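Two structures of 5-carboxyvanillate decarboxylase from Sphingomonas paucimobilis compared at one contact. The protein probably catalyses the decarboxylation of 5-carboxyvanillate to vanillate, with a manganese ion bound in the active site of its amidohydrolase barrel. Structure 1 is PDB 4L6D (chain A, 1.45 Å), residues E8-F13 and D297-P302; structure 2 is PDB 4NI8 (chain B, 1.64 Å), residues E8-F13 and D297-P302. Both blocks share one frame: the second was fitted to the first on N, CA, C and O of the twelve residues, RMSD 0.11 Å. Numbering follows each deposited sequence.

Structure 1 (4L6D); sequences EEAVTF and DYPYQP. With MN (manganese (II) ion), chain C; VNL (4-hydroxy-3-methoxybenzoate), chain D.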
loop_
_atom_site.group_PDB
_atom_site.type_symbol
_atom_site.label_atom_id
_atom_site.label_comp_id
_atom_site.label_asym_id
_atom_site.label_seq_id
_atom_site.Cartn_x
_atom_site.Cartn_y
_atom_site.Cartn_z
ATOM N N GLU A 8 2.465 20.594 1.872
ATOM C CA GLU A 8 3.488 19.673 2.387
ATOM C C GLU A 8 4.884 20.181 2.060
ATOM O O GLU A 8 5.680 19.496 1.414
ATOM C CB GLU A 8 3.318 18.247 1.843
ATOM C CG GLU A 8 4.006 17.199 2.759
ATOM C CD GLU A 8 4.035 15.802 2.156
ATOM O OE1 GLU A 8 2.949 15.202 1.971
ATOM O OE2 GLU A 8 5.142 15.298 1.865
ATOM N N GLU A 9 5.183 21.387 2.529
ATOM C CA GLU A 9 6.347 22.098 2.045
ATOM C C GLU A 9 7.393 22.123 3.136
ATOM O O GLU A 9 7.230 22.779 4.156
ATOM C CB GLU A 9 5.941 23.496 1.557
ATOM C CG GLU A 9 4.671 23.444 0.678
ATOM C CD GLU A 9 4.737 22.329 -0.358
ATOM O OE1 GLU A 9 3.746 21.561 -0.502
ATOM O OE2 GLU A 9 5.799 22.210 -1.013
ATOM N N ALA A 10 8.457 21.367 2.905
ATOM C CA ALA A 10 9.476 21.114 3.913
ATOM C C ALA A 10 10.410 22.296 4.121
ATOM O O ALA A 10 10.741 23.023 3.181
ATOM C CB ALA A 10 10.285 19.883 3.515
ATOM N N VAL A 11 10.858 22.447 5.366
ATOM C CA VAL A 11 11.813 23.475 5.747
ATOM C C VAL A 11 12.715 22.876 6.831
ATOM O O VAL A 11 12.376 21.860 7.424
ATOM C CB VAL A 11 11.078 24.742 6.273
ATOM C CG1 VAL A 11 10.369 24.462 7.616
ATOM C CG2 VAL A 11 12.009 25.931 6.385
ATOM N N THR A 12 13.867 23.486 7.079
ATOM C CA THR A 12 14.635 23.120 8.261
ATOM C C THR A 12 15.216 24.368 8.903
ATOM O O THR A 12 15.109 25.466 8.349
ATOM C CB THR A 12 15.730 22.089 7.968
ATOM O OG1 THR A 12 16.266 21.605 9.210
ATOM C CG2 THR A 12 16.853 22.700 7.120
ATOM N N PHE A 13 15.820 24.189 10.070
ATOM C CA PHE A 13 16.390 25.289 10.837
ATOM C C PHE A 13 17.747 24.850 11.352
ATOM O O PHE A 13 17.957 23.662 11.605
ATOM C CB PHE A 13 15.471 25.654 12.009
ATOM C CG PHE A 13 14.058 25.956 11.595
ATOM C CD1 PHE A 13 13.746 27.168 10.994
ATOM C CD2 PHE A 13 13.050 25.031 11.812
ATOM C CE1 PHE A 13 12.440 27.443 10.598
ATOM C CE2 PHE A 13 11.741 25.302 11.429
ATOM C CZ PHE A 13 11.440 26.513 10.822
ATOM N N ASP A 297 5.282 19.202 -2.157
ATOM C CA ASP A 297 6.426 18.475 -1.598
ATOM C C ASP A 297 7.762 19.145 -1.965
ATOM O O ASP A 297 8.770 18.468 -2.179
ATOM C CB ASP A 297 6.430 16.988 -2.006
ATOM C CG ASP A 297 6.658 16.060 -0.831
ATOM O OD1 ASP A 297 7.196 16.515 0.196
ATOM O OD2 ASP A 297 6.305 14.865 -0.941
ATOM N N TYR A 298 7.767 20.477 -2.027
ATOM C CA TYR A 298 8.991 21.246 -2.219
ATOM C C TYR A 298 9.829 21.146 -0.926
ATOM O O TYR A 298 9.260 21.104 0.158
ATOM C CB TYR A 298 8.615 22.703 -2.512
ATOM C CG TYR A 298 9.803 23.593 -2.769
ATOM C CD1 TYR A 298 10.318 23.734 -4.048
ATOM C CD2 TYR A 298 10.427 24.278 -1.725
ATOM C CE1 TYR A 298 11.411 24.537 -4.290
ATOM C CE2 TYR A 298 11.522 25.080 -1.958
ATOM C CZ TYR A 298 12.007 25.213 -3.246
ATOM O OH TYR A 298 13.103 26.003 -3.505
ATOM N N PRO A 299 11.175 21.105 -1.022
ATOM C CA PRO A 299 12.041 21.189 -2.204
ATOM C C PRO A 299 12.384 19.839 -2.812
ATOM O O PRO A 299 13.243 19.759 -3.699
ATOM C CB PRO A 299 13.305 21.835 -1.639
ATOM C CG PRO A 299 13.406 21.262 -0.263
ATOM C CD PRO A 299 11.961 21.176 0.227
ATOM N N TYR A 300 11.724 18.791 -2.345
ATOM C CA TYR A 300 11.989 17.454 -2.863
ATOM C C TYR A 300 11.401 17.247 -4.260
ATOM O O TYR A 300 11.840 16.366 -5.003
ATOM C CB TYR A 300 11.482 16.411 -1.868
ATOM C CG TYR A 300 12.166 16.515 -0.510
ATOM C CD1 TYR A 300 13.474 16.063 -0.329
ATOM C CD2 TYR A 300 11.519 17.091 0.581
ATOM C CE1 TYR A 300 14.116 16.169 0.907
ATOM C CE2 TYR A 300 12.153 17.198 1.823
ATOM C CZ TYR A 300 13.446 16.734 1.979
ATOM O OH TYR A 300 14.083 16.830 3.198
ATOM N N GLN A 301 10.398 18.055 -4.604
ATOM C CA GLN A 301 9.838 18.105 -5.951
ATOM C C GLN A 301 9.728 19.558 -6.394
ATOM O O GLN A 301 9.636 20.458 -5.557
ATOM C CB GLN A 301 8.467 17.438 -6.000
ATOM C CG GLN A 301 8.546 15.967 -5.671
ATOM C CD GLN A 301 7.385 15.161 -6.216
ATOM O OE1 GLN A 301 7.115 14.078 -5.729
ATOM N NE2 GLN A 301 6.735 15.661 -7.262
ATOM N N PRO A 302 9.739 19.797 -7.713
ATOM C CA PRO A 302 9.658 21.164 -8.237
ATOM C C PRO A 302 8.236 21.718 -8.266
ATOM O O PRO A 302 7.266 20.974 -8.403
ATOM C CB PRO A 302 10.159 21.002 -9.671
ATOM C CG PRO A 302 9.772 19.628 -10.044
ATOM C CD PRO A 302 10.000 18.821 -8.785
HETATM MN MN MN C . 7.287 15.630 2.099
HETATM C C1 VNL D . 12.150 13.043 0.021
HETATM C CO1 VNL D . 10.942 13.373 -0.609
HETATM C CO2 VNL D . 12.349 13.294 1.393
HETATM C CM1 VNL D . 9.902 13.974 0.124
HETATM C CM2 VNL D . 11.328 13.876 2.140
HETATM O OM VNL D . 11.428 14.157 3.478
HETATM C CZ VNL D . 10.066 14.233 1.484
HETATM C CC VNL D . 13.264 12.439 -0.792
HETATM C CV VNL D . 12.630 13.825 4.200
HETATM O O1 VNL D . 13.231 12.478 -2.052
HETATM O O2 VNL D . 14.251 11.958 -0.186
HETATM O O3 VNL D . 9.258 15.088 2.181
HETATM O O HOH W 1 7.459 17.695 2.818
#
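Glu8 and Asp297 run side by side in one direction, carboxylate planes 79° apart, and both bind manganese, Glu8 OE2 at 2.2 Å and Asp297 OD1 at 2.1 Å. His174 and water 1, 2.2 Å from the ion, also bind; Tyr172 holds Glu8 OE1, His227 Asp297 OD2. This metal site joins the first TIM-barrel strand, 5-11, to the loop after the last, 292-293. Glu9 (chi2 -46°) bends back to the backbone, its side chain crossing that of Tyr298 at about a right angle: OE1 accepts from Glu8 N and Asp297 N, and OE2 meets Tyr298 N on the syn side at 2.8 Å, 22° out of the carboxylate plane. Ala10 N donates to Tyr298 O. Ala10 CB meets the Tyr300 ring edge, 3.7 Å from CE2. Vanillate covers one ring face, its CM2 3.4 Å from Tyr300 CE2; its O3 binds manganese at 2.0 Å.

Structure 1 against structure 2
The principal change is the bound group. VNL (A) gives the manganese its phenol oxygen O3; in structure 2 that atom is absent and water 3 stands in its place, itself 2.1 Å from the metal. 1WB (B) brings a second carboxylate on the ring instead, and its O11 enters the metal shell at 2.2 Å. One ligand oxygen is thus replaced by a water and a carboxylate oxygen, which makes the shell fuller by one atom. The new carboxylate also touches Glu8(B), with O11 3.1 Å from OE2; both oxygens bind the metal, which probably offsets their mutual repulsion. The side chains that can be compared stay: Glu8(A), Glu9(A), Tyr298(A) and Tyr300(A) keep their places within the error, as do the hydrogen bonds from Tyr298(A) N to Glu9(A) OE2 and from Ala10(A) N to Tyr298(A) O, and water 1 coincides with water 2. The rings of Tyr300(A) and Tyr300(B) each carry a ligand on one face, VNL (A) in the first and 1WB (B) in the second.

Structure 2 (4NI8); sequences EEAVTF and DYPYQP. With MN (manganese (II) ion), chain E; 1WB (5-methoxybenzene-1,3-dicarboxylic acid), chain F.
Side by side and pointing the same way, Glu8 and Asp297 hold their carboxylate planes 77° apart and both bind manganese, Glu8 OE2 at 2.1 Å and Asp297 OD1 at 2.2 Å. With His174 they form the metal site of the amidohydrolase barrel, and water 2 binds at 2.2 Å from the ion; Tyr172 holds Glu8 OE1, His227 Asp297 OD2. The bent Glu9 chain (chi2 -46°) returns to the backbone, crossing the Tyr298 side chain at about a right angle: OE1 accepts from Glu8 N and Asp297 N, and Tyr298 N meets OE2 on the syn side at 2.8 Å, 27° out of the carboxylate plane. Tyr298 O receives Ala10 N. Ala10 CB lies at the Tyr300 ring edge, 3.8 Å from CE2. 5-Methoxyisophthalate covers one ring face, its CO2 3.4 Å from Tyr300 CE1. Its O11 binds manganese at 2.2 Å, water 3 at 2.1 Å.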
loop_
_atom_site.group_PDB
_atom_site.type_symbol
_atom_site.label_atom_id
_atom_site.label_comp_id
_atom_site.label_asym_id
_atom_site.label_seq_id
_atom_site.Cartn_x
_atom_site.Cartn_y
_atom_site.Cartn_z
ATOM N N GLU B 8 2.431 20.496 1.819
ATOM C CA GLU B 8 3.494 19.610 2.305
ATOM C C GLU B 8 4.888 20.138 1.968
ATOM O O GLU B 8 5.671 19.474 1.297
ATOM C CB GLU B 8 3.341 18.183 1.755
ATOM C CG GLU B 8 4.120 17.162 2.586
ATOM C CD GLU B 8 4.109 15.765 1.997
ATOM O OE1 GLU B 8 3.010 15.174 1.862
ATOM O OE2 GLU B 8 5.203 15.255 1.690
ATOM N N GLU B 9 5.202 21.323 2.472
ATOM C CA GLU B 9 6.387 22.054 2.030
ATOM C C GLU B 9 7.400 22.055 3.158
ATOM O O GLU B 9 7.199 22.677 4.207
ATOM C CB GLU B 9 5.980 23.468 1.617
ATOM C CG GLU B 9 4.701 23.449 0.743
ATOM C CD GLU B 9 4.763 22.376 -0.354
ATOM O OE1 GLU B 9 3.780 21.616 -0.525
ATOM O OE2 GLU B 9 5.795 22.285 -1.041
ATOM N N ALA B 10 8.491 21.335 2.940
ATOM C CA ALA B 10 9.467 21.109 4.002
ATOM C C ALA B 10 10.407 22.289 4.218
ATOM O O ALA B 10 10.750 23.008 3.280
ATOM C CB ALA B 10 10.266 19.844 3.712
ATOM N N VAL B 11 10.831 22.465 5.468
ATOM C CA VAL B 11 11.790 23.510 5.829
ATOM C C VAL B 11 12.683 22.936 6.922
ATOM O O VAL B 11 12.323 21.946 7.563
ATOM C CB VAL B 11 11.045 24.785 6.344
ATOM C CG1 VAL B 11 10.380 24.519 7.700
ATOM C CG2 VAL B 11 11.979 25.990 6.423
ATOM N N THR B 12 13.860 23.517 7.120
ATOM C CA THR B 12 14.621 23.174 8.311
ATOM C C THR B 12 15.233 24.429 8.918
ATOM O O THR B 12 15.145 25.522 8.347
ATOM C CB THR B 12 15.693 22.096 8.035
ATOM O OG1 THR B 12 16.234 21.633 9.281
ATOM C CG2 THR B 12 16.813 22.667 7.171
ATOM N N PHE B 13 15.827 24.268 10.097
ATOM C CA PHE B 13 16.455 25.369 10.807
ATOM C C PHE B 13 17.814 24.896 11.286
ATOM O O PHE B 13 18.019 23.695 11.496
ATOM C CB PHE B 13 15.584 25.790 11.985
ATOM C CG PHE B 13 14.165 26.076 11.597
ATOM C CD1 PHE B 13 13.821 27.290 11.027
ATOM C CD2 PHE B 13 13.179 25.116 11.775
ATOM C CE1 PHE B 13 12.507 27.547 10.657
ATOM C CE2 PHE B 13 11.872 25.369 11.403
ATOM C CZ PHE B 13 11.542 26.590 10.843
ATOM N N ASP B 297 5.304 19.341 -2.236
ATOM C CA ASP B 297 6.400 18.544 -1.671
ATOM C C ASP B 297 7.755 19.187 -1.996
ATOM O O ASP B 297 8.756 18.494 -2.202
ATOM C CB ASP B 297 6.355 17.079 -2.154
ATOM C CG ASP B 297 6.627 16.083 -1.046
ATOM O OD1 ASP B 297 7.233 16.471 -0.022
ATOM O OD2 ASP B 297 6.225 14.901 -1.208
ATOM N N TYR B 298 7.779 20.516 -2.007
ATOM C CA TYR B 298 9.013 21.272 -2.188
ATOM C C TYR B 298 9.851 21.102 -0.926
ATOM O O TYR B 298 9.298 21.045 0.173
ATOM C CB TYR B 298 8.669 22.755 -2.383
ATOM C CG TYR B 298 9.856 23.641 -2.650
ATOM C CD1 TYR B 298 10.365 23.794 -3.939
ATOM C CD2 TYR B 298 10.485 24.319 -1.605
ATOM C CE1 TYR B 298 11.458 24.612 -4.183
ATOM C CE2 TYR B 298 11.576 25.136 -1.841
ATOM C CZ TYR B 298 12.055 25.284 -3.125
ATOM O OH TYR B 298 13.147 26.103 -3.345
ATOM N N PRO B 299 11.190 21.030 -1.059
ATOM C CA PRO B 299 12.026 21.130 -2.258
ATOM C C PRO B 299 12.365 19.771 -2.867
ATOM O O PRO B 299 13.230 19.708 -3.738
ATOM C CB PRO B 299 13.300 21.781 -1.718
ATOM C CG PRO B 299 13.432 21.192 -0.346
ATOM C CD PRO B 299 12.005 21.048 0.168
ATOM N N TYR B 300 11.689 18.711 -2.430
ATOM C CA TYR B 300 11.951 17.378 -2.972
ATOM C C TYR B 300 11.302 17.184 -4.339
ATOM O O TYR B 300 11.688 16.294 -5.102
ATOM C CB TYR B 300 11.483 16.306 -1.995
ATOM C CG TYR B 300 12.147 16.438 -0.649
ATOM C CD1 TYR B 300 13.442 15.980 -0.452
ATOM C CD2 TYR B 300 11.490 17.044 0.417
ATOM C CE1 TYR B 300 14.064 16.107 0.775
ATOM C CE2 TYR B 300 12.107 17.178 1.650
ATOM C CZ TYR B 300 13.396 16.706 1.818
ATOM O OH TYR B 300 14.018 16.832 3.042
ATOM N N GLN B 301 10.303 18.010 -4.628
ATOM C CA GLN B 301 9.701 18.105 -5.958
ATOM C C GLN B 301 9.707 19.568 -6.342
ATOM O O GLN B 301 9.594 20.429 -5.471
ATOM C CB GLN B 301 8.240 17.658 -5.931
ATOM C CG GLN B 301 8.020 16.284 -5.369
ATOM C CD GLN B 301 7.483 15.313 -6.393
ATOM O OE1 GLN B 301 7.200 15.667 -7.541
ATOM N NE2 GLN B 301 7.346 14.077 -5.982
ATOM N N PRO B 302 9.819 19.857 -7.650
ATOM C CA PRO B 302 9.778 21.228 -8.171
ATOM C C PRO B 302 8.364 21.806 -8.188
ATOM O O PRO B 302 7.388 21.057 -8.338
ATOM C CB PRO B 302 10.295 21.069 -9.605
ATOM C CG PRO B 302 9.976 19.660 -9.966
ATOM C CD PRO B 302 10.163 18.876 -8.699
HETATM MN MN MN E . 7.297 15.440 1.910
HETATM C C1 1WB F . 12.234 12.692 -0.021
HETATM C CO1 1WB F . 10.881 12.677 -0.403
HETATM C CO2 1WB F . 12.588 13.092 1.266
HETATM C CM1 1WB F . 9.915 13.070 0.505
HETATM C CM2 1WB F . 11.592 13.490 2.181
HETATM O OM 1WB F . 11.891 13.896 3.449
HETATM C CZ 1WB F . 10.257 13.472 1.799
HETATM C CC 1WB F . 13.251 12.279 -1.002
HETATM C CV 1WB F . 13.194 13.764 3.956
HETATM O O1 1WB F . 12.999 12.388 -2.231
HETATM O O2 1WB F . 14.365 11.823 -0.606
HETATM C CCC 1WB F . 8.467 12.907 0.180
HETATM O O11 1WB F . 7.637 13.473 0.928
HETATM O O22 1WB F . 8.138 12.232 -0.813
HETATM O O HOH W 2 7.668 17.400 2.909
HETATM O O HOH W 3 9.350 15.559 2.119
#